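Local coordinates for protein N6 adenine specific DNA methylase (Encephalitozoon cuniculi, PDB 3Q87) that is the Mtq2 catalytic subunit of the Mtq2-Trm112 complex, which uses S-adenosylmethionine to methylate the translation termination factor eRF1, at residues E23-L28 with K43-V48; E77-V82 with V114-L119; M1-P6 with G31-V36; E8-L13 with V83-Y88. All blocks are in the same frame, centred on the assembly; numbering follows the deposited sequence. Where two conformers were deposited one is given.

Interaction 1: E23-L28 with K43-V48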
# COMPACT_ATOMS: atom_id res chain seq x y z
N GLU B 23 9.89 2.26 12.19
CA GLU B 23 11.07 1.59 11.68
C GLU B 23 10.83 0.10 11.50
O GLU B 23 10.16 -0.52 12.32
CB GLU B 23 12.22 1.82 12.66
CG GLU B 23 13.43 0.95 12.43
CD GLU B 23 14.52 1.25 13.44
OE1 GLU B 23 14.18 1.49 14.62
OE2 GLU B 23 15.71 1.25 13.05
N MET B 24 11.37 -0.47 10.42
CA MET B 24 11.27 -1.91 10.18
C MET B 24 9.83 -2.39 10.03
O MET B 24 9.52 -3.52 10.41
CB MET B 24 11.93 -2.69 11.32
CG MET B 24 13.43 -2.52 11.41
SD MET B 24 14.22 -2.77 9.82
CE MET B 24 14.72 -1.09 9.45
N LYS B 25 8.96 -1.56 9.49
CA LYS B 25 7.59 -1.98 9.26
C LYS B 25 7.29 -2.13 7.78
O LYS B 25 8.07 -1.67 6.93
CB LYS B 25 6.62 -1.00 9.89
CG LYS B 25 6.84 -0.80 11.40
CD LYS B 25 6.59 -2.09 12.16
CE LYS B 25 6.82 -1.90 13.65
NZ LYS B 25 8.27 -1.98 13.97
N ILE B 26 6.18 -2.79 7.47
CA ILE B 26 5.60 -2.69 6.13
C ILE B 26 4.49 -1.66 6.24
O ILE B 26 3.55 -1.84 6.99
CB ILE B 26 5.05 -4.04 5.62
CG1 ILE B 26 6.17 -5.06 5.46
CG2 ILE B 26 4.36 -3.85 4.26
CD1 ILE B 26 5.65 -6.47 5.05
N VAL B 27 4.64 -0.54 5.54
CA VAL B 27 3.75 0.60 5.72
C VAL B 27 3.02 0.89 4.44
O VAL B 27 3.61 0.92 3.35
CB VAL B 27 4.52 1.88 6.13
CG1 VAL B 27 3.55 3.05 6.35
CG2 VAL B 27 5.34 1.62 7.37
N LEU B 28 1.72 1.10 4.56
CA LEU B 28 0.92 1.49 3.42
C LEU B 28 0.72 2.99 3.49
O LEU B 28 0.08 3.48 4.43
CB LEU B 28 -0.44 0.78 3.46
CG LEU B 28 -1.34 1.00 2.24
CD1 LEU B 28 -0.85 0.17 1.05
CD2 LEU B 28 -2.78 0.64 2.56
N LYS B 43 12.86 5.44 4.12
CA LYS B 43 14.19 5.46 4.69
C LYS B 43 14.35 4.39 5.77
O LYS B 43 15.43 3.84 5.95
CB LYS B 43 14.53 6.86 5.22
CG LYS B 43 14.63 7.90 4.10
CD LYS B 43 14.99 9.29 4.61
CE LYS B 43 13.89 9.85 5.50
NZ LYS B 43 14.25 11.20 6.04
N ARG B 44 13.26 4.07 6.47
CA ARG B 44 13.32 3.13 7.58
C ARG B 44 12.36 1.95 7.44
O ARG B 44 12.35 1.06 8.29
CB ARG B 44 13.05 3.86 8.89
CG ARG B 44 13.90 5.12 9.09
CD ARG B 44 13.46 5.83 10.36
NE ARG B 44 13.85 5.05 11.52
CZ ARG B 44 13.45 5.29 12.76
NH1 ARG B 44 12.63 6.31 13.00
NH2 ARG B 44 13.86 4.52 13.75
N ASN B 45 11.55 1.96 6.39
CA ASN B 45 10.50 0.95 6.24
C ASN B 45 10.36 0.49 4.80
O ASN B 45 10.91 1.10 3.88
CB ASN B 45 9.15 1.51 6.71
CG ASN B 45 9.20 2.05 8.13
OD1 ASN B 45 9.03 1.31 9.10
ND2 ASN B 45 9.40 3.37 8.25
N THR B 46 9.63 -0.61 4.61
CA THR B 46 9.19 -0.98 3.28
C THR B 46 7.79 -0.43 3.04
O THR B 46 6.87 -0.68 3.81
CB THR B 46 9.20 -2.49 3.06
OG1 THR B 46 10.53 -2.99 3.28
CG2 THR B 46 8.78 -2.81 1.61
N VAL B 47 7.66 0.35 1.97
CA VAL B 47 6.43 1.11 1.75
C VAL B 47 5.72 0.69 0.48
O VAL B 47 6.34 0.56 -0.57
CB VAL B 47 6.73 2.63 1.64
CG1 VAL B 47 5.42 3.43 1.49
CG2 VAL B 47 7.55 3.12 2.86
N VAL B 48 4.42 0.46 0.58
CA VAL B 48 3.56 0.35 -0.58
C VAL B 48 2.77 1.65 -0.66
O VAL B 48 2.20 2.07 0.32
CB VAL B 48 2.61 -0.85 -0.47
CG1 VAL B 48 1.72 -0.94 -1.73
CG2 VAL B 48 3.43 -2.12 -0.31
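One face of the Arg44 guanidinium is covered by Glu23, whose CB lies over it, while Glu23 OE2 sits at the edge in the same plane. The carboxylate is turned 60° against the guanidinium, and the salt bridge joins Glu23 OE1 to Arg44 NH2 at 3.2 Å. Next along is the flat amide of Asn45. CG stands anti to the carbonyl carbon (chi1 -54°), and the amide beyond it turns OD1 to Lys25 N, which it meets at 2.9 Å through an in-plane lone pair; ND2 is held by the carbonyls of Leu22 and Leu41. Met24 N donates to Arg44 O (2.8 Å) just ahead of the parallel ladder: Thr46 N to Lys25 O (3.0 Å), Val27 N to Thr46 O (2.8 Å) and Val48 N to Val27 O (2.9 Å). On the face that carries Ile26, Leu28, Thr46 and Val48, Leu28 CD1 packs against Val48 CB at 3.9 Å. Both strands belong to the first beta-alpha-beta unit of the Rossmann-like fold. Helix 36-41 covers the Val27 and Val47 face, strand 81-84 flanks strand 26-30, and the partner chain ECU08_1170 packs on Ile26, Thr46 and Val48.

Interaction 2: E77-V82 with V114-L119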
# COMPACT_ATOMS: atom_id res chain seq x y z
N GLU B 77 -3.60 -8.13 6.21
CA GLU B 77 -2.82 -9.02 7.06
C GLU B 77 -1.33 -8.86 6.80
O GLU B 77 -0.51 -9.18 7.65
CB GLU B 77 -3.22 -10.48 6.83
CG GLU B 77 -4.64 -10.82 7.27
CD GLU B 77 -4.95 -12.32 7.18
OE1 GLU B 77 -5.77 -12.72 6.33
OE2 GLU B 77 -4.35 -13.10 7.95
N SER B 78 -0.98 -8.36 5.63
CA SER B 78 0.42 -8.25 5.28
C SER B 78 1.01 -6.89 5.62
O SER B 78 2.20 -6.67 5.48
CB SER B 78 0.62 -8.58 3.80
OG SER B 78 0.30 -9.95 3.58
N VAL B 79 0.17 -5.98 6.08
CA VAL B 79 0.60 -4.61 6.36
C VAL B 79 0.64 -4.34 7.86
O VAL B 79 -0.31 -4.67 8.58
CB VAL B 79 -0.33 -3.59 5.68
CG1 VAL B 79 0.03 -2.14 6.08
CG2 VAL B 79 -0.29 -3.79 4.18
N ASP B 80 1.74 -3.75 8.33
CA ASP B 80 1.84 -3.35 9.74
C ASP B 80 1.14 -2.02 10.06
O ASP B 80 0.45 -1.90 11.07
CB ASP B 80 3.30 -3.20 10.15
CG ASP B 80 4.07 -4.50 10.05
OD1 ASP B 80 3.65 -5.50 10.67
OD2 ASP B 80 5.11 -4.48 9.37
N VAL B 81 1.36 -1.01 9.22
CA VAL B 81 0.87 0.33 9.48
C VAL B 81 0.27 0.95 8.22
O VAL B 81 0.79 0.77 7.11
CB VAL B 81 2.03 1.27 9.93
CG1 VAL B 81 1.56 2.73 10.08
CG2 VAL B 81 2.67 0.76 11.20
N VAL B 82 -0.82 1.69 8.42
CA VAL B 82 -1.40 2.50 7.37
C VAL B 82 -1.31 3.99 7.74
O VAL B 82 -1.66 4.37 8.86
CB VAL B 82 -2.89 2.12 7.15
CG1 VAL B 82 -3.56 3.11 6.20
CG2 VAL B 82 -3.02 0.68 6.62
N VAL B 114 -10.73 -0.66 7.72
CA VAL B 114 -9.34 -0.81 8.14
C VAL B 114 -9.20 -1.87 9.23
O VAL B 114 -10.01 -1.92 10.16
CB VAL B 114 -8.71 0.56 8.60
CG1 VAL B 114 -9.38 1.08 9.87
CG2 VAL B 114 -7.21 0.41 8.82
N THR B 115 -8.21 -2.74 9.09
CA THR B 115 -8.02 -3.82 10.06
C THR B 115 -6.57 -4.00 10.49
O THR B 115 -6.27 -4.89 11.28
CB THR B 115 -8.54 -5.19 9.54
OG1 THR B 115 -7.74 -5.61 8.42
CG2 THR B 115 -10.00 -5.10 9.10
N VAL B 116 -5.66 -3.16 9.98
CA VAL B 116 -4.24 -3.31 10.32
C VAL B 116 -4.00 -2.97 11.79
O VAL B 116 -4.84 -2.35 12.43
CB VAL B 116 -3.34 -2.41 9.47
CG1 VAL B 116 -3.39 -2.83 8.02
CG2 VAL B 116 -3.76 -0.94 9.65
N GLY B 117 -2.86 -3.37 12.32
CA GLY B 117 -2.58 -3.21 13.74
C GLY B 117 -2.42 -1.77 14.19
O GLY B 117 -2.73 -1.44 15.34
N MET B 118 -1.94 -0.91 13.30
CA MET B 118 -1.67 0.49 13.64
C MET B 118 -1.95 1.43 12.48
O MET B 118 -1.70 1.09 11.33
CB MET B 118 -0.21 0.64 14.05
CG MET B 118 0.09 1.92 14.82
SD MET B 118 1.85 2.00 15.22
CE MET B 118 2.03 0.48 16.15
N LEU B 119 -2.47 2.61 12.79
CA LEU B 119 -2.76 3.60 11.75
C LEU B 119 -2.51 5.03 12.21
O LEU B 119 -2.62 5.34 13.40
CB LEU B 119 -4.20 3.45 11.24
CG LEU B 119 -5.35 3.63 12.23
CD1 LEU B 119 -5.74 5.09 12.39
CD2 LEU B 119 -6.55 2.81 11.76
O HOH W 1 -1.36 -5.38 11.00
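At chi1 -65° Val116 sets CG2 between its backbone N and carbonyl carbon, and at chi1 171° Val82 sets its own CG2 anti to the carbonyl carbon. With these settings CG2 of Val116 meets CG2 of Val82 at 3.5 Å, the two side chains crossing at about a right angle. Val82 was modelled in two conformers, so this close touch is less certain. CG1 of Val116 also reaches back to Val79, 3.9 Å from its CB. On the other face of the sheet, that of Val81 and Met118, these two lie side by side, Val81 CG2 being 4.1 Å from Met118 CB. Strands 81-84 and 118-124, joined through helix 105-113 in a beta-alpha-beta crossover, begin their parallel pairing here. The pairing starts loosely: Met118 N to Asp80 O is a weak bond of 3.4 Å, and just before it a water donates to Val79 O (2.7 Å) and accepts from Gly117 N (2.8 Å). Then Val82 N meets Met118 O at 3.1 Å, in the carbonyl plane. The chemistry thus implies a junction held by backbone polarity and valine packing, with the water satisfying two backbone groups where the two strands have yet to draw together.

Interaction 3: M1-P6 with G31-V36. With SAM (S-adenosylmethionine), chain D.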
# COMPACT_ATOMS: atom_id res chain seq x y z
N MET B 1 -6.46 21.39 -9.78
CA MET B 1 -5.12 20.83 -9.60
C MET B 1 -5.11 19.41 -10.16
O MET B 1 -6.10 18.69 -10.05
CB MET B 1 -4.77 20.79 -8.11
CG MET B 1 -5.73 19.90 -7.32
SD MET B 1 -5.65 20.03 -5.53
CE MET B 1 -7.41 19.99 -5.16
N ASP B 2 -4.00 19.01 -10.75
CA ASP B 2 -3.89 17.68 -11.34
C ASP B 2 -3.70 16.64 -10.24
O ASP B 2 -4.12 15.49 -10.38
CB ASP B 2 -2.73 17.63 -12.33
CG ASP B 2 -3.04 18.32 -13.65
OD1 ASP B 2 -2.16 19.03 -14.18
OD2 ASP B 2 -4.18 18.17 -14.15
N TRP B 3 -3.05 17.04 -9.15
CA TRP B 3 -2.87 16.15 -8.00
C TRP B 3 -2.67 16.99 -6.75
O TRP B 3 -2.37 18.17 -6.83
CB TRP B 3 -1.71 15.17 -8.22
CG TRP B 3 -0.35 15.85 -8.38
CD1 TRP B 3 0.37 16.47 -7.40
CD2 TRP B 3 0.43 15.94 -9.57
NE1 TRP B 3 1.56 16.94 -7.91
CE2 TRP B 3 1.62 16.63 -9.25
CE3 TRP B 3 0.25 15.49 -10.89
CZ2 TRP B 3 2.61 16.90 -10.19
CZ3 TRP B 3 1.24 15.76 -11.82
CH2 TRP B 3 2.40 16.45 -11.47
N TYR B 4 -2.84 16.38 -5.59
CA TYR B 4 -2.69 17.11 -4.34
C TYR B 4 -1.21 17.34 -4.03
O TYR B 4 -0.43 16.40 -4.01
CB TYR B 4 -3.34 16.33 -3.19
CG TYR B 4 -3.54 17.16 -1.95
CD1 TYR B 4 -4.69 17.93 -1.80
CD2 TYR B 4 -2.60 17.17 -0.93
CE1 TYR B 4 -4.90 18.70 -0.67
CE2 TYR B 4 -2.80 17.95 0.21
CZ TYR B 4 -3.96 18.71 0.33
OH TYR B 4 -4.18 19.48 1.46
N GLU B 5 -0.84 18.60 -3.79
CA GLU B 5 0.56 18.94 -3.57
C GLU B 5 0.84 19.07 -2.07
O GLU B 5 -0.07 19.37 -1.31
CB GLU B 5 0.88 20.24 -4.29
CG GLU B 5 0.72 20.15 -5.79
CD GLU B 5 0.67 21.52 -6.47
OE1 GLU B 5 1.02 22.53 -5.82
OE2 GLU B 5 0.27 21.58 -7.65
N PRO B 6 2.09 18.83 -1.65
CA PRO B 6 2.43 18.91 -0.22
C PRO B 6 2.06 20.27 0.38
O PRO B 6 2.43 21.28 -0.20
CB PRO B 6 3.95 18.72 -0.21
CG PRO B 6 4.23 17.94 -1.47
CD PRO B 6 3.26 18.46 -2.48
N GLY B 31 -3.28 7.13 -0.29
CA GLY B 31 -3.43 8.47 -0.82
C GLY B 31 -2.06 9.14 -0.90
O GLY B 31 -1.84 10.25 -0.43
N THR B 32 -1.12 8.43 -1.51
CA THR B 32 0.27 8.86 -1.54
C THR B 32 0.46 10.11 -2.36
O THR B 32 1.42 10.84 -2.15
CB THR B 32 1.18 7.75 -2.13
OG1 THR B 32 2.54 8.20 -2.12
CG2 THR B 32 0.77 7.40 -3.54
N SER B 33 -0.46 10.36 -3.29
CA SER B 33 -0.29 11.45 -4.26
C SER B 33 1.07 11.32 -4.99
O SER B 33 1.33 10.29 -5.61
CB SER B 33 -0.47 12.81 -3.60
OG SER B 33 -0.55 13.83 -4.59
N THR B 34 1.93 12.34 -4.90
CA THR B 34 3.27 12.22 -5.52
C THR B 34 4.39 11.73 -4.58
O THR B 34 5.58 11.73 -4.95
CB THR B 34 3.72 13.54 -6.24
OG1 THR B 34 3.67 14.64 -5.33
CG2 THR B 34 2.83 13.85 -7.44
N GLY B 35 4.02 11.31 -3.38
CA GLY B 35 4.90 10.50 -2.55
C GLY B 35 5.82 11.21 -1.58
O GLY B 35 6.83 10.65 -1.16
N VAL B 36 5.48 12.44 -1.21
CA VAL B 36 6.28 13.17 -0.23
C VAL B 36 6.40 12.38 1.09
O VAL B 36 7.47 12.30 1.68
CB VAL B 36 5.76 14.62 0.01
CG1 VAL B 36 4.46 14.63 0.84
CG2 VAL B 36 6.83 15.48 0.63
N SAM D . -0.35 12.06 0.93
CA SAM D . -0.49 13.35 0.24
C SAM D . -0.07 14.47 1.20
O SAM D . 0.30 15.57 0.79
OXT SAM D . -0.10 14.31 2.42
CB SAM D . -1.88 13.60 -0.41
CG SAM D . -3.15 13.83 0.45
SD SAM D . -4.69 14.36 -0.41
CE SAM D . -5.51 15.38 0.83
C5' SAM D . -5.73 12.88 -0.36
C4' SAM D . -5.22 11.88 -1.38
O4' SAM D . -6.06 10.74 -1.39
C3' SAM D . -5.20 12.43 -2.80
O3' SAM D . -3.95 12.14 -3.38
C2' SAM D . -6.29 11.67 -3.52
O2' SAM D . -6.02 11.43 -4.88
C1' SAM D . -6.32 10.38 -2.74
N9 SAM D . -7.61 9.71 -2.75
C8 SAM D . -8.87 10.25 -2.84
N7 SAM D . -9.76 9.23 -2.79
C5 SAM D . -9.06 8.06 -2.66
C6 SAM D . -9.44 6.74 -2.55
N6 SAM D . -10.72 6.41 -2.56
N1 SAM D . -8.47 5.75 -2.42
C2 SAM D . -7.12 6.07 -2.39
N3 SAM D . -6.75 7.40 -2.50
C4 SAM D . -7.70 8.36 -2.63
O HOH W 2 -3.42 13.48 -5.75
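Trp3 leans its indole on the turn at Ser33 and Thr34. Its CB lies 4.0 Å from Ser33 OG; CG and CD1 then pass under the Thr34 methyl, and NE1 comes nearest to it, 3.4 Å from Thr34 CG2, with CE2 close behind. The methyl stands over the face of the five-membered ring, 13° off the normal, which makes a CH-pi contact. Ser33 bonds to Tyr4 instead: its OG, anti to the backbone N (chi1 -169°), donates to an in-plane lone pair of Tyr4 O at 2.6 Å. Residues 31-36 form the glycine-containing loop between the first strand of the Rossmann-like methyltransferase fold and helix 36-41, with a type II' turn from Thr32 to Gly35, and Gly31 O accepts the amino N of S-adenosylmethionine at 2.7 Å. The Tyr4 ring lies against the sulfonium, the transferable methyl CE 3.5 Å above its centre, with the cofactor's carboxylate O at the ring edge. A water accepts from Tyr4 N, donates to Ser33 OG and sits 2.8 Å from ribose O3' of the cofactor. Farther along, Pro6 CG rests on Val36 CB at 3.9 Å, where helix 36-41 begins.

Interaction 4: E8-L13 with V83-Y88. With SAM (S-adenosylmethionine), chain D.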
# COMPACT_ATOMS: atom_id res chain seq x y z
N GLU B 8 0.79 22.40 4.43
CA GLU B 8 1.05 22.41 5.87
C GLU B 8 0.40 21.19 6.53
O GLU B 8 0.94 20.64 7.49
CB GLU B 8 0.54 23.70 6.51
CG GLU B 8 1.42 24.92 6.21
CD GLU B 8 0.90 26.22 6.82
OE1 GLU B 8 0.41 26.20 7.97
OE2 GLU B 8 1.00 27.27 6.16
N ASP B 9 -0.74 20.76 6.01
CA ASP B 9 -1.38 19.56 6.51
C ASP B 9 -0.45 18.35 6.37
O ASP B 9 -0.22 17.63 7.34
CB ASP B 9 -2.75 19.31 5.87
CG ASP B 9 -2.72 19.23 4.34
OD1 ASP B 9 -1.80 19.76 3.69
OD2 ASP B 9 -3.65 18.63 3.78
N THR B 10 0.10 18.13 5.18
CA THR B 10 0.99 16.99 4.99
C THR B 10 2.19 17.10 5.94
O THR B 10 2.58 16.12 6.56
CB THR B 10 1.46 16.79 3.52
OG1 THR B 10 2.87 17.04 3.41
CG2 THR B 10 0.72 17.67 2.56
N TYR B 11 2.77 18.28 6.07
CA TYR B 11 3.94 18.42 6.94
C TYR B 11 3.68 18.19 8.43
O TYR B 11 4.57 17.78 9.16
CB TYR B 11 4.66 19.74 6.67
CG TYR B 11 5.25 19.78 5.29
CD1 TYR B 11 6.17 18.82 4.88
CD2 TYR B 11 4.88 20.75 4.37
CE1 TYR B 11 6.72 18.83 3.61
CE2 TYR B 11 5.42 20.77 3.09
CZ TYR B 11 6.34 19.81 2.73
OH TYR B 11 6.89 19.82 1.46
N THR B 12 2.46 18.44 8.89
CA THR B 12 2.15 18.10 10.28
C THR B 12 2.04 16.57 10.47
O THR B 12 2.46 16.04 11.49
CB THR B 12 0.87 18.80 10.81
OG1 THR B 12 -0.28 18.02 10.51
CG2 THR B 12 0.71 20.18 10.20
N LEU B 13 1.50 15.87 9.47
CA LEU B 13 1.51 14.41 9.51
C LEU B 13 2.96 13.91 9.51
O LEU B 13 3.35 13.10 10.35
CB LEU B 13 0.68 13.81 8.35
CG LEU B 13 0.58 12.28 8.23
CD1 LEU B 13 0.22 11.63 9.56
CD2 LEU B 13 -0.42 11.84 7.13
N VAL B 83 -0.84 4.81 6.81
CA VAL B 83 -0.79 6.25 6.99
C VAL B 83 -1.69 6.87 5.93
O VAL B 83 -1.59 6.52 4.75
CB VAL B 83 0.64 6.79 6.78
CG1 VAL B 83 0.66 8.31 6.94
CG2 VAL B 83 1.62 6.11 7.74
N PHE B 84 -2.53 7.82 6.33
CA PHE B 84 -3.55 8.35 5.42
C PHE B 84 -3.84 9.82 5.67
O PHE B 84 -4.44 10.17 6.68
CB PHE B 84 -4.84 7.54 5.58
CG PHE B 84 -5.86 7.78 4.51
CD1 PHE B 84 -5.51 8.34 3.29
CD2 PHE B 84 -7.19 7.41 4.71
CE1 PHE B 84 -6.45 8.54 2.30
CE2 PHE B 84 -8.14 7.59 3.71
CZ PHE B 84 -7.78 8.16 2.52
N ASN B 85 -3.41 10.68 4.76
CA ASN B 85 -3.95 12.03 4.70
C ASN B 85 -5.09 11.98 3.70
O ASN B 85 -4.86 11.92 2.50
CB ASN B 85 -2.87 13.03 4.29
CG ASN B 85 -3.38 14.48 4.30
OD1 ASN B 85 -4.50 14.75 4.71
ND2 ASN B 85 -2.54 15.40 3.85
N PRO B 86 -6.34 11.95 4.19
CA PRO B 86 -7.49 11.63 3.33
C PRO B 86 -8.09 12.86 2.66
O PRO B 86 -7.77 13.98 3.07
CB PRO B 86 -8.49 11.04 4.32
CG PRO B 86 -8.24 11.81 5.59
CD PRO B 86 -6.76 12.19 5.59
N PRO B 87 -8.94 12.67 1.63
CA PRO B 87 -9.74 13.78 1.09
C PRO B 87 -10.70 14.20 2.19
O PRO B 87 -11.58 13.42 2.53
CB PRO B 87 -10.57 13.14 -0.02
CG PRO B 87 -10.14 11.71 -0.11
CD PRO B 87 -9.29 11.36 1.05
N TYR B 88 -10.54 15.39 2.73
CA TYR B 88 -11.27 15.74 3.94
C TYR B 88 -12.13 17.00 3.78
O TYR B 88 -12.71 17.48 4.75
CB TYR B 88 -10.28 15.90 5.10
CG TYR B 88 -9.20 16.95 4.89
CD1 TYR B 88 -9.54 18.29 4.73
CD2 TYR B 88 -7.84 16.61 4.88
CE1 TYR B 88 -8.56 19.26 4.55
CE2 TYR B 88 -6.85 17.57 4.71
CZ TYR B 88 -7.22 18.90 4.54
OH TYR B 88 -6.26 19.86 4.36
N SAM D . -0.35 12.06 0.93
CA SAM D . -0.49 13.35 0.24
C SAM D . -0.07 14.47 1.20
O SAM D . 0.30 15.57 0.79
OXT SAM D . -0.10 14.31 2.42
CB SAM D . -1.88 13.60 -0.41
CG SAM D . -3.15 13.83 0.45
SD SAM D . -4.69 14.36 -0.41
CE SAM D . -5.51 15.38 0.83
C5' SAM D . -5.73 12.88 -0.36
C4' SAM D . -5.22 11.88 -1.38
O4' SAM D . -6.06 10.74 -1.39
C3' SAM D . -5.20 12.43 -2.80
O3' SAM D . -3.95 12.14 -3.38
C2' SAM D . -6.29 11.67 -3.52
O2' SAM D . -6.02 11.43 -4.88
C1' SAM D . -6.32 10.38 -2.74
N9 SAM D . -7.61 9.71 -2.75
C8 SAM D . -8.87 10.25 -2.84
N7 SAM D . -9.76 9.23 -2.79
C5 SAM D . -9.06 8.06 -2.66
C6 SAM D . -9.44 6.74 -2.55
N6 SAM D . -10.72 6.41 -2.56
N1 SAM D . -8.47 5.75 -2.42
C2 SAM D . -7.12 6.07 -2.39
N3 SAM D . -6.75 7.40 -2.50
C4 SAM D . -7.70 8.36 -2.63
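Asp9 OD2 takes hydrogen bonds from Tyr88 and Asn85, and is also hydrogen-bonded to Tyr4 OH outside this pair of segments. Tyr88 OH gives the stronger bond across the contact, 2.9 Å to Asp9 OD2, arriving from above the carboxylate plane, which stands almost perpendicular (88°) to the phenol ring; OD2 lies at the ring's edge, in its plane. Asn85 ND2 reaches the same OD2 in a nearly straight but weak bond of 3.4 Å. That nitrogen turns its other bond to S-adenosylmethionine, 3.0 Å from the cofactor's OXT. Asn85-Pro86-Pro87-Tyr88 is the NPPY motif at the end of strand 81-84, the signature of PrmC-like glutamine methyltransferases and N6-adenine methylases; in those relatives the Asn helps hold the target nitrogen (a glutamine amide or an adenine amino group), and a similar role is probable here. Asp9, bonded to the first and last residues of the motif from helix 8-20, probably acts as a second-shell residue. Pro86 O lies 3.5 Å from the methyl CE of the cofactor. On the apolar side, Leu13 swings CG anti to its backbone N (chi1 180°), and CD2 beyond it packs on Val83 CG1 at 3.7 Å and on Asn85 CB at 3.9 Å.

From the N terminus, residues 1-6 open interaction 3 and helix 8-20 opens interaction 4. Strand 26-30 then supplies one side of interaction 1, and the loop that follows it, 31-36, closes interaction 3, which crosses both 4 and 1. Interaction 1 closes at 43-48, wholly within the span of interaction 4. The chain next opens interaction 2 at 77-82, closes interaction 4 on the adjoining 83-88, and ends interaction 2 at 114-119, so that these two cross as well. Interactions 1 and 2 share the sheet through the neighbouring strands 26-30 and 81-84, whereas 3 and 4 bring the N-terminal arm and first helix onto S-adenosylmethionine and touch each other there.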